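Long-range contacts in VirX1 (Cyanophage Syn10, PDB 6QGM), which iodinates diverse substrates as a viral halogenase of the tryptophan halogenase family, and so is probably flavin-dependent: residues S78-N83 and V91-F96; F84-G89 and Y409-D414; C273-N278 and P416-C421. One frame throughout, in Å; residues are numbered along the deposited sequence.

Interaction 1: S78-N83 and V91-F96; sequences SIRFTN and VFEYPF
Strands 78-82 and 91-95 form an antiparallel beta hairpin at the margin of the seven-stranded sheet. I79 and Y94 form one hydrogen-bonded pair, F81 and F92 the next. The bonds differ in approach: F81 N meets F92 O nearly along the C=O axis at 2.8 Å, whereas I79 N reaches Y94 O from above the carbonyl plane.

Polar side chains occupy the face bearing S78, R80 and E93. E93 bends at chi2 (-92°), which turns its carboxylate back over the first strand. There R80 grips it side-on with NE and NH2, both 2.8 Å from E93 OE2. The guanidinium holds that oxygen in its own plane, although the carboxylate plane stands 85° to it. The other oxygen, E93 OE1, accepts a bond from S78 OG at 2.9 Å through its anti lone pair. V91 CG1 flanks the aliphatic part of R80 at CG and CD.

On the other face, which I79 shares, F81, F92 and Y94 meet through their rings and CB atoms. F92 has CG in the crowded position between N and the carbonyl carbon (chi1 64°), and its ring face receives F81 CB, 3.7 Å from the centroid. The two rings themselves are slid apart and barely overlap, while Y94 CB meets the F81 ring edge.

With both carboxylate oxygens engaged by neighbours on the adjacent strand, E93 is probably kept ionised despite its burial.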
loop_
_atom_site.group_PDB
_atom_site.type_symbol
_atom_site.label_atom_id
_atom_site.label_comp_id
_atom_site.label_asym_id
_atom_site.label_seq_id
_atom_site.Cartn_x
_atom_site.Cartn_y
_atom_site.Cartn_z
ATOM N N SER B 78 -0.189 -32.567 -5.602
ATOM C CA SER B 78 -0.356 -31.560 -6.672
ATOM C C SER B 78 -1.824 -31.463 -7.099
ATOM O O SER B 78 -2.559 -32.459 -6.955
ATOM C CB SER B 78 0.530 -31.904 -7.852
ATOM O OG SER B 78 0.486 -30.874 -8.831
ATOM N N ILE B 79 -2.226 -30.292 -7.604
ATOM C CA ILE B 79 -3.429 -30.128 -8.474
ATOM C C ILE B 79 -2.942 -30.176 -9.921
ATOM O O ILE B 79 -2.053 -29.389 -10.281
ATOM C CB ILE B 79 -4.193 -28.824 -8.202
ATOM C CG1 ILE B 79 -4.469 -28.615 -6.713
ATOM C CG2 ILE B 79 -5.481 -28.804 -9.003
ATOM C CD1 ILE B 79 -5.169 -27.311 -6.401
ATOM N N ARG B 80 -3.527 -31.062 -10.718
ATOM C CA ARG B 80 -3.202 -31.238 -12.153
ATOM C C ARG B 80 -4.297 -30.558 -12.981
ATOM O O ARG B 80 -5.478 -30.740 -12.660
ATOM C CB ARG B 80 -3.088 -32.731 -12.456
ATOM C CG ARG B 80 -3.045 -33.059 -13.935
ATOM C CD ARG B 80 -2.672 -34.504 -14.145
ATOM N NE ARG B 80 -1.343 -34.729 -13.604
ATOM C CZ ARG B 80 -0.877 -35.892 -13.177
ATOM N NH1 ARG B 80 -1.623 -36.973 -13.233
ATOM N NH2 ARG B 80 0.350 -35.972 -12.694
ATOM N N PHE B 81 -3.909 -29.800 -14.005
ATOM C CA PHE B 81 -4.827 -29.100 -14.941
ATOM C C PHE B 81 -4.657 -29.700 -16.336
ATOM O O PHE B 81 -3.703 -29.350 -17.059
ATOM C CB PHE B 81 -4.574 -27.590 -14.905
ATOM C CG PHE B 81 -4.843 -26.979 -13.552
ATOM C CD1 PHE B 81 -6.143 -26.735 -13.126
ATOM C CD2 PHE B 81 -3.801 -26.677 -12.683
ATOM C CE1 PHE B 81 -6.386 -26.186 -11.873
ATOM C CE2 PHE B 81 -4.046 -26.120 -11.435
ATOM C CZ PHE B 81 -5.337 -25.880 -11.029
ATOM N N THR B 82 -5.571 -30.605 -16.678
ATOM C CA THR B 82 -5.735 -31.178 -18.037
ATOM C C THR B 82 -6.742 -30.317 -18.805
ATOM O O THR B 82 -7.770 -29.948 -18.222
ATOM C CB THR B 82 -6.155 -32.650 -17.969
ATOM O OG1 THR B 82 -5.212 -33.332 -17.123
ATOM C CG2 THR B 82 -6.247 -33.304 -19.331
ATOM N N ASN B 83 -6.399 -29.966 -20.045
ATOM C CA ASN B 83 -7.308 -29.404 -21.086
ATOM C C ASN B 83 -7.601 -27.911 -20.848
ATOM O O ASN B 83 -8.464 -27.395 -21.539
ATOM C CB ASN B 83 -8.602 -30.224 -21.165
ATOM C CG ASN B 83 -9.123 -30.386 -22.574
ATOM O OD1 ASN B 83 -8.357 -30.616 -23.494
ATOM N ND2 ASN B 83 -10.424 -30.291 -22.757
ATOM N N VAL B 91 -1.317 -30.702 -20.169
ATOM C CA VAL B 91 -1.326 -30.846 -18.686
ATOM C C VAL B 91 -0.284 -29.906 -18.079
ATOM O O VAL B 91 0.776 -29.730 -18.665
ATOM C CB VAL B 91 -1.056 -32.304 -18.279
ATOM C CG1 VAL B 91 -1.166 -32.480 -16.776
ATOM C CG2 VAL B 91 -1.974 -33.270 -19.000
ATOM N N PHE B 92 -0.603 -29.329 -16.932
ATOM C CA PHE B 92 0.363 -28.613 -16.077
ATOM C C PHE B 92 -0.036 -28.830 -14.622
ATOM O O PHE B 92 -1.194 -29.188 -14.360
ATOM C CB PHE B 92 0.484 -27.153 -16.503
ATOM C CG PHE B 92 -0.750 -26.302 -16.370
ATOM C CD1 PHE B 92 -1.007 -25.595 -15.204
ATOM C CD2 PHE B 92 -1.610 -26.130 -17.439
ATOM C CE1 PHE B 92 -2.121 -24.770 -15.095
ATOM C CE2 PHE B 92 -2.722 -25.309 -17.327
ATOM C CZ PHE B 92 -2.982 -24.642 -16.154
ATOM N N GLU B 93 0.927 -28.672 -13.713
ATOM C CA GLU B 93 0.714 -28.924 -12.271
ATOM C C GLU B 93 0.826 -27.601 -11.512
ATOM O O GLU B 93 1.550 -26.682 -11.970
ATOM C CB GLU B 93 1.726 -29.945 -11.767
ATOM C CG GLU B 93 1.869 -31.165 -12.663
ATOM C CD GLU B 93 0.987 -32.367 -12.355
ATOM O OE1 GLU B 93 0.320 -32.382 -11.280
ATOM O OE2 GLU B 93 0.976 -33.303 -13.197
ATOM N N TYR B 94 0.070 -27.517 -10.419
ATOM C CA TYR B 94 0.351 -26.667 -9.235
ATOM C C TYR B 94 0.709 -27.624 -8.106
ATOM O O TYR B 94 -0.174 -28.095 -7.397
ATOM C CB TYR B 94 -0.851 -25.777 -8.901
ATOM C CG TYR B 94 -0.648 -24.824 -7.754
ATOM C CD1 TYR B 94 0.629 -24.478 -7.340
ATOM C CD2 TYR B 94 -1.723 -24.260 -7.078
ATOM C CE1 TYR B 94 0.833 -23.585 -6.299
ATOM C CE2 TYR B 94 -1.535 -23.362 -6.040
ATOM C CZ TYR B 94 -0.251 -23.032 -5.644
ATOM O OH TYR B 94 -0.019 -22.153 -4.627
ATOM N N PRO B 95 2.009 -27.985 -7.953
ATOM C CA PRO B 95 2.453 -28.895 -6.894
ATOM C C PRO B 95 2.526 -28.161 -5.554
ATOM O O PRO B 95 2.702 -26.970 -5.587
ATOM C CB PRO B 95 3.846 -29.303 -7.369
ATOM C CG PRO B 95 4.347 -28.066 -8.056
ATOM C CD PRO B 95 3.135 -27.511 -8.771
ATOM N N PHE B 96 2.400 -28.863 -4.426
ATOM C CA PHE B 96 2.494 -28.274 -3.064
ATOM C C PHE B 96 3.965 -27.995 -2.735
ATOM O O PHE B 96 4.871 -28.775 -3.095
ATOM C CB PHE B 96 1.859 -29.195 -2.030
ATOM C CG PHE B 96 0.359 -29.140 -2.024
ATOM C CD1 PHE B 96 -0.303 -27.966 -1.702
ATOM C CD2 PHE B 96 -0.393 -30.259 -2.338
ATOM C CE1 PHE B 96 -1.692 -27.907 -1.691
ATOM C CE2 PHE B 96 -1.785 -30.202 -2.329
ATOM C CZ PHE B 96 -2.439 -29.019 -2.022
#

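Interaction 2: F84-G89 and Y409-D414; sequences FREGKG and YSMRTD
An ST turn at S410 shapes the 409-414 loop where it meets the 84-89 turn of the 78-95 hairpin: S410 OG accepts from R412 N and donates to F84 O, at 2.7 Å and in the carbonyl plane. One hydroxyl thus fixes its own loop and ties it to the hairpin.

M411 loses most surface here. Its backbone N bonds R85 O nearly along the C=O axis, and R85 O also lies 3.0 Å from M411 CB. From there M411 runs beside R85, pointing the same way, with M411 SD 4.1 Å from R85 CG; the thioether therefore packs on the aliphatic part of the arginine. The R85 chain is extended to CD (chi2 175°) and bends at chi3, and its NH1 bonds G468 O. M411 also packs on R376 of the second subunit, so this loop reaches the subunit interface.

R412 passes on the side of E86 and G87, its CG 3.8 Å from G87 N. A bend at chi3 (62°) lays one guanidinium face against G87 CA, with no side chain intervening. A salt bridge within the loop, two hydrogen bonds side-on, fixes the group's rotation: R412 NE and NH2 meet the syn lone pairs of D414 OD2 and OD1. NH1 meanwhile bonds N83 O, just before the turn. The paired grip on D414 is close to planar, R412 NH2 lying 2.9 Å from D414 OD1.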
loop_
_atom_site.group_PDB
_atom_site.type_symbol
_atom_site.label_atom_id
_atom_site.label_comp_id
_atom_site.label_asym_id
_atom_site.label_seq_id
_atom_site.Cartn_x
_atom_site.Cartn_y
_atom_site.Cartn_z
ATOM N N PHE B 84 -6.864 -27.225 -19.972
ATOM C CA PHE B 84 -7.188 -25.856 -19.495
ATOM C C PHE B 84 -6.536 -24.764 -20.348
ATOM O O PHE B 84 -7.123 -23.666 -20.431
ATOM C CB PHE B 84 -6.777 -25.653 -18.038
ATOM C CG PHE B 84 -7.941 -25.649 -17.080
ATOM C CD1 PHE B 84 -8.392 -26.831 -16.513
ATOM C CD2 PHE B 84 -8.584 -24.464 -16.754
ATOM C CE1 PHE B 84 -9.467 -26.828 -15.644
ATOM C CE2 PHE B 84 -9.655 -24.461 -15.877
ATOM C CZ PHE B 84 -10.105 -25.647 -15.332
ATOM N N ARG B 85 -5.362 -25.001 -20.922
ATOM C CA ARG B 85 -4.625 -23.947 -21.672
ATOM C C ARG B 85 -5.283 -23.747 -23.031
ATOM O O ARG B 85 -5.630 -22.594 -23.354
ATOM C CB ARG B 85 -3.146 -24.281 -21.876
ATOM C CG ARG B 85 -2.391 -23.176 -22.606
ATOM C CD ARG B 85 -0.888 -23.365 -22.753
ATOM N NE ARG B 85 -0.541 -24.543 -23.561
ATOM C CZ ARG B 85 0.006 -25.653 -23.095
ATOM N NH1 ARG B 85 0.298 -25.762 -21.818
ATOM N NH2 ARG B 85 0.273 -26.648 -23.914
ATOM N N GLU B 86 -5.460 -24.836 -23.778
ATOM C CA GLU B 86 -5.733 -24.803 -25.238
ATOM C C GLU B 86 -6.821 -25.816 -25.635
ATOM O O GLU B 86 -7.212 -25.802 -26.807
ATOM C CB GLU B 86 -4.401 -25.091 -25.926
ATOM C CG GLU B 86 -4.229 -24.451 -27.276
ATOM C CD GLU B 86 -2.952 -24.937 -27.933
ATOM O OE1 GLU B 86 -1.891 -24.933 -27.221
ATOM O OE2 GLU B 86 -3.017 -25.335 -29.133
ATOM N N GLY B 87 -7.274 -26.667 -24.711
ATOM C CA GLY B 87 -8.327 -27.673 -24.936
ATOM C C GLY B 87 -7.880 -28.826 -25.823
ATOM O O GLY B 87 -8.703 -29.292 -26.645
ATOM N N LYS B 88 -6.649 -29.314 -25.640
ATOM C CA LYS B 88 -6.039 -30.385 -26.476
ATOM C C LYS B 88 -5.309 -31.412 -25.603
ATOM O O LYS B 88 -4.331 -31.983 -26.079
ATOM C CB LYS B 88 -5.084 -29.761 -27.493
ATOM C CG LYS B 88 -5.741 -28.934 -28.589
ATOM C CD LYS B 88 -4.708 -28.215 -29.417
ATOM C CE LYS B 88 -5.127 -27.971 -30.847
ATOM N NZ LYS B 88 -4.029 -27.306 -31.575
ATOM N N GLY B 89 -5.791 -31.655 -24.378
ATOM C CA GLY B 89 -5.276 -32.685 -23.455
ATOM C C GLY B 89 -3.963 -32.291 -22.796
ATOM O O GLY B 89 -3.420 -33.120 -22.036
ATOM N N TYR B 409 -6.856 -16.363 -18.248
ATOM C CA TYR B 409 -5.580 -16.428 -19.003
ATOM C C TYR B 409 -5.549 -17.636 -19.942
ATOM O O TYR B 409 -4.551 -17.781 -20.644
ATOM C CB TYR B 409 -4.415 -16.411 -18.017
ATOM C CG TYR B 409 -4.217 -15.065 -17.381
ATOM C CD1 TYR B 409 -3.678 -14.019 -18.113
ATOM C CD2 TYR B 409 -4.594 -14.819 -16.071
ATOM C CE1 TYR B 409 -3.470 -12.771 -17.554
ATOM C CE2 TYR B 409 -4.430 -13.567 -15.502
ATOM C CZ TYR B 409 -3.876 -12.541 -16.255
ATOM O OH TYR B 409 -3.746 -11.298 -15.723
ATOM N N SER B 410 -6.606 -18.453 -19.974
ATOM C CA SER B 410 -6.706 -19.614 -20.895
ATOM C C SER B 410 -6.617 -19.128 -22.342
ATOM O O SER B 410 -6.963 -17.948 -22.604
ATOM C CB SER B 410 -7.955 -20.399 -20.672
ATOM O OG SER B 410 -8.078 -21.418 -21.653
ATOM N N MET B 411 -6.171 -20.008 -23.244
ATOM C CA MET B 411 -6.160 -19.750 -24.708
ATOM C C MET B 411 -7.502 -20.172 -25.318
ATOM O O MET B 411 -7.769 -19.773 -26.466
ATOM C CB MET B 411 -5.019 -20.490 -25.409
ATOM C CG MET B 411 -3.670 -20.038 -24.907
ATOM S SD MET B 411 -2.288 -20.705 -25.861
ATOM C CE MET B 411 -2.532 -19.841 -27.411
ATOM N N ARG B 412 -8.328 -20.919 -24.576
ATOM C CA ARG B 412 -9.589 -21.512 -25.095
ATOM C C ARG B 412 -10.584 -20.415 -25.484
ATOM O O ARG B 412 -10.904 -19.542 -24.656
ATOM C CB ARG B 412 -10.201 -22.450 -24.060
ATOM C CG ARG B 412 -9.330 -23.665 -23.798
ATOM C CD ARG B 412 -10.056 -24.704 -22.985
ATOM N NE ARG B 412 -11.235 -25.188 -23.693
ATOM C CZ ARG B 412 -11.925 -26.257 -23.365
ATOM N NH1 ARG B 412 -11.561 -26.989 -22.337
ATOM N NH2 ARG B 412 -12.981 -26.584 -24.074
ATOM N N THR B 413 -11.059 -20.469 -26.728
ATOM C CA THR B 413 -12.178 -19.666 -27.264
ATOM C C THR B 413 -13.057 -20.577 -28.117
ATOM O O THR B 413 -13.764 -20.059 -28.975
ATOM C CB THR B 413 -11.627 -18.478 -28.055
ATOM O OG1 THR B 413 -10.918 -19.009 -29.168
ATOM C CG2 THR B 413 -10.674 -17.611 -27.275
ATOM N N ASP B 414 -13.057 -21.879 -27.849
ATOM C CA ASP B 414 -13.662 -22.909 -28.739
ATOM C C ASP B 414 -15.172 -23.055 -28.458
ATOM O O ASP B 414 -15.868 -23.633 -29.301
ATOM C CB ASP B 414 -12.916 -24.241 -28.619
ATOM C CG ASP B 414 -12.709 -24.679 -27.188
ATOM O OD1 ASP B 414 -13.477 -25.512 -26.733
ATOM O OD2 ASP B 414 -11.795 -24.173 -26.552
#

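Interaction 3: C273-N278 and P416-C421; sequences CHAMKN and PYWKWC
A strand-to-helix contact joins the end of strand 270-275, in the mixed sheet that includes the 78-95 hairpin, to the first turn of helix 416-424. Two successive helix residues, Y417 and W418, supply the aromatic surface.

A275, the last strand residue, directs its methyl group toward the helix, where CB lies 3.7 Å from W418 CZ2 on the benzo part of the indole. M276 CB points away from the helix, and the main chain takes over: W418 NE1 donates to M276 O at 2.7 Å. The bond is almost straight, 175° at the hydrogen; the oxygen lies in the indole plane, and the nitrogen approaches nearly along the C=O axis. This single bond satisfies the indole nitrogen of a buried tryptophan and fixes the ring's direction. W418 also forms a cation-pi pair with R412.

K277 CB likewise points away, while its carbonyl oxygen approaches both aromatic residues, 3.3 Å from Y417 CB and 3.5 Å from W418 CD1; it also accepts from T415 OG1.

N278 lays its backbone flat against the phenol of Y417, whose CG is anti to the backbone N (chi1 175°). The N278 carbonyl carbon stands over the ring centre, and C421 SG, one helical turn on, lies over the opposite face. The phenol OH extends beyond the contact to N250 OD1. Along that ring, the nearest atom to N278 O is Y417 CE1, at 3.4 Å.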
loop_
_atom_site.group_PDB
_atom_site.type_symbol
_atom_site.label_atom_id
_atom_site.label_comp_id
_atom_site.label_asym_id
_atom_site.label_seq_id
_atom_site.Cartn_x
_atom_site.Cartn_y
_atom_site.Cartn_z
ATOM N N CYS B 273 -8.090 -31.690 -12.652
ATOM C CA CYS B 273 -9.135 -30.732 -13.074
ATOM C C CYS B 273 -9.118 -30.678 -14.595
ATOM O O CYS B 273 -8.152 -30.171 -15.164
ATOM C CB CYS B 273 -8.872 -29.373 -12.442
ATOM S SG CYS B 273 -8.681 -29.471 -10.642
ATOM N N HIS B 274 -10.140 -31.249 -15.211
ATOM C CA HIS B 274 -10.280 -31.393 -16.678
ATOM C C HIS B 274 -11.249 -30.326 -17.193
ATOM O O HIS B 274 -12.446 -30.442 -16.897
ATOM C CB HIS B 274 -10.772 -32.795 -17.022
ATOM C CG HIS B 274 -10.737 -33.059 -18.479
ATOM N ND1 HIS B 274 -9.796 -33.863 -19.038
ATOM C CD2 HIS B 274 -11.505 -32.606 -19.489
ATOM C CE1 HIS B 274 -9.994 -33.936 -20.341
ATOM N NE2 HIS B 274 -11.022 -33.157 -20.641
ATOM N N ALA B 275 -10.763 -29.328 -17.934
ATOM C CA ALA B 275 -11.611 -28.255 -18.497
ATOM C C ALA B 275 -12.504 -28.852 -19.586
ATOM O O ALA B 275 -11.973 -29.573 -20.462
ATOM C CB ALA B 275 -10.768 -27.140 -19.027
ATOM N N MET B 276 -13.805 -28.563 -19.510
ATOM C CA MET B 276 -14.871 -29.069 -20.420
ATOM C C MET B 276 -15.412 -27.899 -21.246
ATOM O O MET B 276 -14.763 -26.832 -21.227
ATOM C CB MET B 276 -16.001 -29.704 -19.608
ATOM C CG MET B 276 -15.513 -30.772 -18.658
ATOM S SD MET B 276 -15.496 -32.374 -19.426
ATOM C CE MET B 276 -17.242 -32.791 -19.343
ATOM N N LYS B 277 -16.541 -28.074 -21.942
ATOM C CA LYS B 277 -17.089 -27.039 -22.865
ATOM C C LYS B 277 -17.655 -25.855 -22.067
ATOM O O LYS B 277 -17.523 -24.723 -22.561
ATOM C CB LYS B 277 -18.131 -27.643 -23.818
ATOM C CG LYS B 277 -17.551 -28.575 -24.875
ATOM C CD LYS B 277 -18.568 -29.403 -25.616
ATOM C CE LYS B 277 -18.070 -29.800 -26.994
ATOM N NZ LYS B 277 -18.994 -30.748 -27.660
ATOM N N ASN B 278 -18.228 -26.109 -20.882
ATOM C CA ASN B 278 -18.980 -25.109 -20.074
ATOM C C ASN B 278 -18.533 -25.131 -18.613
ATOM O O ASN B 278 -19.315 -24.666 -17.766
ATOM C CB ASN B 278 -20.495 -25.330 -20.163
ATOM C CG ASN B 278 -20.966 -25.463 -21.589
ATOM O OD1 ASN B 278 -21.084 -24.476 -22.309
ATOM N ND2 ASN B 278 -21.202 -26.690 -22.005
ATOM N N PRO B 416 -18.781 -20.791 -26.507
ATOM C CA PRO B 416 -19.213 -19.497 -25.999
ATOM C C PRO B 416 -18.791 -19.299 -24.539
ATOM O O PRO B 416 -18.478 -18.172 -24.182
ATOM C CB PRO B 416 -20.739 -19.516 -26.173
ATOM C CG PRO B 416 -20.959 -20.517 -27.285
ATOM C CD PRO B 416 -19.889 -21.560 -27.080
ATOM N N TYR B 417 -18.754 -20.376 -23.750
ATOM C CA TYR B 417 -18.324 -20.335 -22.328
ATOM C C TYR B 417 -16.896 -19.810 -22.240
ATOM O O TYR B 417 -16.650 -18.874 -21.459
ATOM C CB TYR B 417 -18.456 -21.704 -21.667
ATOM C CG TYR B 417 -17.929 -21.773 -20.260
ATOM C CD1 TYR B 417 -18.696 -21.406 -19.175
ATOM C CD2 TYR B 417 -16.649 -22.235 -20.011
ATOM C CE1 TYR B 417 -18.201 -21.472 -17.881
ATOM C CE2 TYR B 417 -16.139 -22.325 -18.726
ATOM C CZ TYR B 417 -16.919 -21.938 -17.654
ATOM O OH TYR B 417 -16.418 -22.009 -16.387
ATOM N N TRP B 418 -15.988 -20.389 -23.030
ATOM C CA TRP B 418 -14.538 -20.060 -22.994
ATOM C C TRP B 418 -14.298 -18.720 -23.689
ATOM O O TRP B 418 -13.416 -17.978 -23.224
ATOM C CB TRP B 418 -13.703 -21.208 -23.586
ATOM C CG TRP B 418 -13.564 -22.345 -22.624
ATOM C CD1 TRP B 418 -14.173 -23.561 -22.679
ATOM C CD2 TRP B 418 -12.813 -22.322 -21.399
ATOM N NE1 TRP B 418 -13.836 -24.310 -21.588
ATOM C CE2 TRP B 418 -13.005 -23.577 -20.782
ATOM C CE3 TRP B 418 -11.986 -21.378 -20.779
ATOM C CZ2 TRP B 418 -12.405 -23.899 -19.568
ATOM C CZ3 TRP B 418 -11.403 -21.697 -19.581
ATOM C CH2 TRP B 418 -11.588 -22.946 -18.998
ATOM N N LYS B 419 -15.076 -18.396 -24.731
ATOM C CA LYS B 419 -15.015 -17.056 -25.371
ATOM C C LYS B 419 -15.364 -16.011 -24.302
ATOM O O LYS B 419 -14.658 -14.989 -24.243
ATOM C CB LYS B 419 -15.876 -16.984 -26.627
ATOM C CG LYS B 419 -15.283 -16.094 -27.715
ATOM C CD LYS B 419 -16.194 -15.847 -28.893
ATOM C CE LYS B 419 -16.083 -14.440 -29.472
ATOM N NZ LYS B 419 -17.387 -13.935 -29.983
ATOM N N TRP B 420 -16.351 -16.288 -23.439
ATOM C CA TRP B 420 -16.749 -15.343 -22.360
ATOM C C TRP B 420 -15.608 -15.186 -21.350
ATOM O O TRP B 420 -15.301 -14.036 -20.973
ATOM C CB TRP B 420 -18.025 -15.750 -21.626
ATOM C CG TRP B 420 -18.404 -14.736 -20.582
ATOM C CD1 TRP B 420 -19.058 -13.553 -20.789
ATOM C CD2 TRP B 420 -18.088 -14.773 -19.180
ATOM N NE1 TRP B 420 -19.170 -12.853 -19.620
ATOM C CE2 TRP B 420 -18.599 -13.588 -18.610
ATOM C CE3 TRP B 420 -17.405 -15.676 -18.354
ATOM C CZ2 TRP B 420 -18.466 -13.298 -17.250
ATOM C CZ3 TRP B 420 -17.283 -15.390 -17.004
ATOM C CH2 TRP B 420 -17.805 -14.214 -16.463
ATOM N N CYS B 421 -15.036 -16.308 -20.907
ATOM C CA CYS B 421 -14.015 -16.364 -19.829
ATOM C C CYS B 421 -12.746 -15.604 -20.242
ATOM O O CYS B 421 -12.171 -14.945 -19.362
ATOM C CB CYS B 421 -13.668 -17.797 -19.467
ATOM S SG CYS B 421 -14.986 -18.634 -18.551
#

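Interactions 1 and 3 reach the same sheet, in which strands 78-82 and 270-275 are neighbours: R80 O lies 2.8 Å from C273 N. Interaction 2 adjoins both, through the turn of the hairpin and the loop leading to helix 416-424. Its centre is about 8 Å from that of interaction 3, and R412 joins the two, with NH1 near A275 O and its guanidinium against W418. Interaction 3 is the most buried and depends on aromatic surfaces and one indole bond. Interaction 1, partly buried, combines a strand ladder with a salt bridge. Interaction 2, farthest from the chain centre and beside the second subunit, relies on loop carbonyls.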